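Local coordinates for geranyltranstransferase (IspA) (Helicobacter pylori, PDB 3LLW), which transfers geranyl groups in isoprenoid biosynthesis, as a magnesium-dependent trans-prenyltransferase of the FPP/GGPP synthase family that presumably extends allylic diphosphates, at the interface of chains A and B. Coordinates in Å, arbitrary orientation; residue numbers count along the deposited sequence, not the author numbering. Chains: chain A/B, Geranyltranstransferase (IspA).

The interface of chains A and B. Residues chain A 29-31, 36; chain B 158-159, 163, 183.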
loop_
_atom_site.group_PDB
_atom_site.type_symbol
_atom_site.label_atom_id
_atom_site.label_comp_id
_atom_site.label_asym_id
_atom_site.label_seq_id
_atom_site.Cartn_x
_atom_site.Cartn_y
_atom_site.Cartn_z
ATOM N N LEU A 29 9.456 -2.564 16.856
ATOM C CA LEU A 29 8.578 -1.409 17.002
ATOM C C LEU A 29 8.633 -0.815 18.418
ATOM O O LEU A 29 8.070 -1.369 19.370
ATOM C CB LEU A 29 7.137 -1.768 16.623
ATOM C CG LEU A 29 6.327 -0.863 15.680
ATOM C CD1 LEU A 29 4.864 -0.859 16.094
ATOM C CD2 LEU A 29 6.862 0.562 15.564
ATOM N N GLU A 30 9.314 0.320 18.533
ATOM C CA GLU A 30 9.437 1.037 19.790
ATOM C C GLU A 30 8.203 1.927 19.993
ATOM O O GLU A 30 7.985 2.887 19.234
ATOM C CB GLU A 30 10.708 1.895 19.781
ATOM C CG GLU A 30 11.752 1.480 18.728
ATOM C CD GLU A 30 13.014 2.347 18.732
ATOM O OE1 GLU A 30 12.906 3.591 18.851
ATOM O OE2 GLU A 30 14.122 1.778 18.598
ATOM N N SER A 31 7.391 1.578 20.994
ATOM C CA SER A 31 6.256 2.393 21.419
ATOM C C SER A 31 5.687 1.921 22.755
ATOM O O SER A 31 6.055 0.866 23.274
ATOM C CB SER A 31 5.140 2.384 20.373
ATOM O OG SER A 31 4.333 1.223 20.483
ATOM N N LEU A 36 0.827 -3.946 19.558
ATOM C CA LEU A 36 0.861 -3.697 18.114
ATOM C C LEU A 36 1.992 -4.418 17.353
ATOM O O LEU A 36 1.788 -4.896 16.232
ATOM C CB LEU A 36 0.878 -2.191 17.832
ATOM C CG LEU A 36 0.439 -1.767 16.428
ATOM C CD1 LEU A 36 -1.065 -1.967 16.261
ATOM C CD2 LEU A 36 0.831 -0.324 16.186
ATOM N N ILE B 158 3.590 1.056 9.322
ATOM C CA ILE B 158 3.513 0.616 10.731
ATOM C C ILE B 158 4.460 1.396 11.653
ATOM O O ILE B 158 4.152 1.601 12.821
ATOM C CB ILE B 158 3.761 -0.945 10.881
ATOM C CG1 ILE B 158 3.448 -1.453 12.302
ATOM C CG2 ILE B 158 5.196 -1.329 10.533
ATOM C CD1 ILE B 158 2.000 -1.241 12.767
ATOM N N LYS B 159 5.596 1.847 11.120
ATOM C CA LYS B 159 6.579 2.576 11.920
ATOM C C LYS B 159 6.280 4.071 11.963
ATOM O O LYS B 159 6.899 4.813 12.735
ATOM C CB LYS B 159 8.002 2.321 11.404
ATOM C CG LYS B 159 8.529 0.920 11.717
ATOM C CD LYS B 159 10.014 0.780 11.383
ATOM C CE LYS B 159 10.618 -0.422 12.115
ATOM N NZ LYS B 159 12.107 -0.513 12.019
ATOM N N LEU B 163 1.181 3.465 13.474
ATOM C CA LEU B 163 1.487 3.480 14.904
ATOM C C LEU B 163 0.797 4.638 15.624
ATOM O O LEU B 163 0.131 4.427 16.647
ATOM C CB LEU B 163 2.992 3.536 15.157
ATOM C CG LEU B 163 3.447 3.714 16.610
ATOM C CD1 LEU B 163 2.930 2.582 17.538
ATOM C CD2 LEU B 163 4.961 3.840 16.673
ATOM N N PHE B 183 4.514 12.128 21.156
ATOM C CA PHE B 183 4.902 10.936 20.418
ATOM C C PHE B 183 3.755 10.444 19.518
ATOM O O PHE B 183 3.998 10.055 18.372
ATOM C CB PHE B 183 5.335 9.844 21.400
ATOM C CG PHE B 183 5.786 8.564 20.748
ATOM C CD1 PHE B 183 4.859 7.628 20.274
ATOM C CD2 PHE B 183 7.134 8.277 20.642
ATOM C CE1 PHE B 183 5.270 6.455 19.675
ATOM C CE2 PHE B 183 7.558 7.093 20.050
ATOM C CZ PHE B 183 6.623 6.179 19.570
#
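A:Leu29 and A:Leu36 meet B:Ile158 and B:Leu163 in an aliphatic patch of the subunit interface, whose two identical chains are related by two-fold symmetry. Methyl groups make most of the close contacts among these four residues. CD2 of A:Leu36 faces CD1 of B:Ile158 tip to tip at 3.7 Å, and the same A:Leu36 methyl lies 3.8 Å from CD1 of B:Leu163, so this one branch fits between two residues of the other chain. With CG1 of B:Ile158 anti to the backbone N (chi1 -170°) and chi2 at 60°, CD1 is turned toward A:Leu36.

CD2 of A:Leu29 is nearest B:Leu163, 3.9 Å from its CD2, the two side chains running past one another in opposite directions. Its CD1 is nearest CG1 of B:Ile158, at 4.1 Å, the side chains meeting at a slant. Both methyls also lie close to the backbone carbonyl O of B:Ile158. With 50 Å² hidden by the partner chain, A:Leu29 gives up more surface than any other residue of the patch, followed by B:Leu163 with 44 Å².

The remaining contacts mix carbon-carbon packing with carbon against oxygen. B:Leu163, with CG anti to its backbone N (chi1 173°), points CD1 at A:Ser31, 3.6 Å from CB and 3.5 Å from the hydroxyl OG. These are van der Waals contacts. B:Phe183 contributes the far end of its ring: para carbon CZ approaches the backbone carbonyl O of A:Glu30 at 3.6 Å, while CE1 passes 4.1 Å from CB of A:Ser31. The carboxylate of A:Glu30 is directed away from this ring, and the contact is made by its backbone.

Such pairing of helical subunits is usual among trans-prenyltransferases, so a biological dimer is likely. In the fold, residues 29-31 lie in the connection between helix 6-23 and helix 36-45, which A:Leu36 begins; this 24-35 connection rests against the partner's loop holding B:Ile158 and B:Lys159, the start of helix 161-170, and helix 178-203.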